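Local coordinates for protein superoxide dismutase [Mn/Fe] (Aeropyrum pernix, PDB 3AK1) that probably catalyses the dismutation of superoxide to molecular oxygen and hydrogen peroxide, using a manganese or iron centre, at residues F69-A74 and E148-L153. Sequence-based numbering, arbitrary orientation.
Sequences FSFNYA and EKHNVL. With EDO (1,2-ethanediol), chain R.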
loop_
_atom_site.group_PDB
_atom_site.type_symbol
_atom_site.label_atom_id
_atom_site.label_comp_id
_atom_site.label_asym_id
_atom_site.label_seq_id
_atom_site.Cartn_x
_atom_site.Cartn_y
_atom_site.Cartn_z
ATOM N N PHE B 69 2.288 6.458 -13.426
ATOM C CA PHE B 69 2.261 7.914 -13.425
ATOM C C PHE B 69 2.301 8.442 -11.994
ATOM O O PHE B 69 3.092 9.341 -11.671
ATOM C CB PHE B 69 1.024 8.465 -14.141
ATOM C CG PHE B 69 0.855 9.951 -13.969
ATOM C CD1 PHE B 69 -0.052 10.460 -13.036
ATOM C CD2 PHE B 69 1.633 10.840 -14.708
ATOM C CE1 PHE B 69 -0.200 11.834 -12.867
ATOM C CE2 PHE B 69 1.497 12.219 -14.534
ATOM C CZ PHE B 69 0.581 12.710 -13.618
ATOM N N SER B 70 1.465 7.855 -11.146
ATOM C CA SER B 70 1.351 8.290 -9.763
ATOM C C SER B 70 2.708 8.229 -9.083
ATOM O O SER B 70 3.124 9.216 -8.492
ATOM C CB SER B 70 0.329 7.425 -9.028
ATOM O OG SER B 70 0.434 7.604 -7.630
ATOM N N PHE B 71 3.387 7.087 -9.168
ATOM C CA PHE B 71 4.691 6.931 -8.506
ATOM C C PHE B 71 5.718 7.937 -9.002
ATOM O O PHE B 71 6.381 8.609 -8.203
ATOM C CB PHE B 71 5.242 5.509 -8.666
ATOM C CG PHE B 71 6.639 5.323 -8.109
ATOM C CD1 PHE B 71 6.846 5.083 -6.748
ATOM C CD2 PHE B 71 7.746 5.401 -8.949
ATOM C CE1 PHE B 71 8.136 4.916 -6.241
ATOM C CE2 PHE B 71 9.023 5.218 -8.465
ATOM C CZ PHE B 71 9.230 4.980 -7.109
ATOM N N ASN B 72 5.852 8.030 -10.318
ATOM C CA ASN B 72 6.895 8.832 -10.928
ATOM C C ASN B 72 6.610 10.322 -10.883
ATOM O O ASN B 72 7.516 11.107 -10.638
ATOM C CB ASN B 72 7.166 8.363 -12.354
ATOM C CG ASN B 72 7.834 7.017 -12.393
ATOM O OD1 ASN B 72 9.001 6.886 -12.051
ATOM N ND2 ASN B 72 7.090 5.995 -12.800
ATOM N N TYR B 73 5.362 10.722 -11.102
ATOM C CA TYR B 73 4.998 12.128 -10.906
ATOM C C TYR B 73 5.270 12.564 -9.461
ATOM O O TYR B 73 5.843 13.626 -9.232
ATOM C CB TYR B 73 3.533 12.410 -11.270
ATOM C CG TYR B 73 3.155 13.838 -10.950
ATOM C CD1 TYR B 73 2.667 14.192 -9.692
ATOM C CD2 TYR B 73 3.307 14.841 -11.905
ATOM C CE1 TYR B 73 2.338 15.511 -9.398
ATOM C CE2 TYR B 73 2.974 16.158 -11.625
ATOM C CZ TYR B 73 2.499 16.492 -10.371
ATOM O OH TYR B 73 2.164 17.800 -10.110
ATOM N N ALA B 74 4.862 11.747 -8.496
ATOM C CA ALA B 74 5.082 12.079 -7.080
ATOM C C ALA B 74 6.577 12.207 -6.791
ATOM O O ALA B 74 6.997 13.148 -6.127
ATOM C CB ALA B 74 4.457 11.051 -6.172
ATOM N N GLU B 148 5.076 7.180 2.271
ATOM C CA GLU B 148 5.839 5.975 1.911
ATOM C C GLU B 148 6.034 5.944 0.402
ATOM O O GLU B 148 5.187 6.448 -0.337
ATOM C CB GLU B 148 5.140 4.711 2.417
ATOM C CG GLU B 148 5.194 4.593 3.955
ATOM C CD GLU B 148 4.519 3.342 4.522
ATOM O OE1 GLU B 148 4.286 3.318 5.748
ATOM O OE2 GLU B 148 4.221 2.382 3.779
ATOM N N LYS B 149 7.147 5.374 -0.060
ATOM C CA LYS B 149 7.555 5.536 -1.458
ATOM C C LYS B 149 7.482 7.029 -1.808
ATOM O O LYS B 149 8.076 7.845 -1.121
ATOM C CB LYS B 149 6.704 4.669 -2.392
ATOM C CG LYS B 149 6.929 3.172 -2.182
ATOM C CD LYS B 149 5.790 2.317 -2.735
ATOM C CE LYS B 149 5.800 2.247 -4.228
ATOM N NZ LYS B 149 4.636 1.450 -4.759
ATOM N N HIS B 150 6.744 7.402 -2.848
ATOM C CA HIS B 150 6.502 8.818 -3.145
ATOM C C HIS B 150 5.017 9.137 -3.087
ATOM O O HIS B 150 4.629 10.298 -3.102
ATOM C CB HIS B 150 7.026 9.198 -4.537
ATOM C CG HIS B 150 8.495 8.995 -4.705
ATOM N ND1 HIS B 150 9.040 8.332 -5.781
ATOM C CD2 HIS B 150 9.535 9.361 -3.923
ATOM C CE1 HIS B 150 10.353 8.304 -5.659
ATOM N NE2 HIS B 150 10.678 8.925 -4.540
ATOM N N ASN B 151 4.208 8.093 -2.988
ATOM C CA ASN B 151 2.794 8.206 -3.329
ATOM C C ASN B 151 1.896 7.333 -2.466
ATOM O O ASN B 151 0.847 6.885 -2.913
ATOM C CB ASN B 151 2.568 7.873 -4.826
ATOM C CG ASN B 151 2.935 6.429 -5.177
ATOM O OD1 ASN B 151 3.762 5.793 -4.505
ATOM N ND2 ASN B 151 2.336 5.915 -6.252
ATOM N N VAL B 152 2.297 7.099 -1.220
ATOM C CA VAL B 152 1.491 6.302 -0.290
ATOM C C VAL B 152 1.397 7.094 0.997
ATOM O O VAL B 152 2.423 7.553 1.512
ATOM C CB VAL B 152 2.106 4.903 -0.036
ATOM C CG1 VAL B 152 1.271 4.095 0.964
ATOM C CG2 VAL B 152 2.215 4.137 -1.345
ATOM N N LEU B 153 0.167 7.274 1.487
ATOM C CA LEU B 153 -0.130 8.108 2.673
ATOM C C LEU B 153 -0.229 9.601 2.372
ATOM O O LEU B 153 -0.682 10.378 3.223
ATOM C CB LEU B 153 0.853 7.867 3.845
ATOM C CG LEU B 153 1.081 6.419 4.288
ATOM C CD1 LEU B 153 2.075 6.332 5.450
ATOM C CD2 LEU B 153 -0.258 5.757 4.656
HETATM C C1 EDO R . 4.955 1.125 0.542
HETATM O O1 EDO R . 3.742 1.122 1.301
HETATM C C2 EDO R . 5.119 -0.179 -0.237
HETATM O O2 EDO R . 4.053 -0.358 -1.178
#
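S70, F71 and A74, along one side of helix 62-82, meet K149, H150 and N151 in a buried contact between the helix and the loop that follows strand 141-148. Its one hydrogen bond across the two segments joins N151 ND2 to S70 OG at 2.9 Å; it is almost straight (175°), and the hydroxyl oxygen lies in the amide plane. N151 CG sits between its own backbone N and carbonyl carbon (chi1 63°), which carries the amide over the helix backbone. The same hydroxyl bonds to L153 O of the second subunit, so S70 OG has a partner in each of two chains. F71 reaches out to the loop with CG anti to its backbone N. H150 ND1 lies over one face of the F71 ring, displaced toward the rim and 3.6 Å from F71 CE1, while the two ring planes are inclined at 39°. N151 OD1 approaches the edge of the phenyl ring, and the methylene CE of K149 comes within 3.9 Å of F71 CD1. In iron/manganese superoxide dismutases the alpha-hairpin and C-terminal domains together enclose the metal, and this contact spans the two. H150 touches the group formed by H79, D165 and H169, a possible metal site with no metal modelled; its ring also stacks on W167 and meets Y39 edge-to-face. Further along the helix, the methyl group of A74 packs against H150, CB lying 3.2 Å from the carbonyl H150 O and 3.6 Å from the side-chain atom H150 CB. The K149 chain runs on past the phenyl ring, and its NZ forms salt bridges with E126 and E148 of the third subunit. Beside the lysine chain a 1,2-ethanediol, probably from the crystallisation liquor, donates from O1 to E148 OE2 at 2.8 Å.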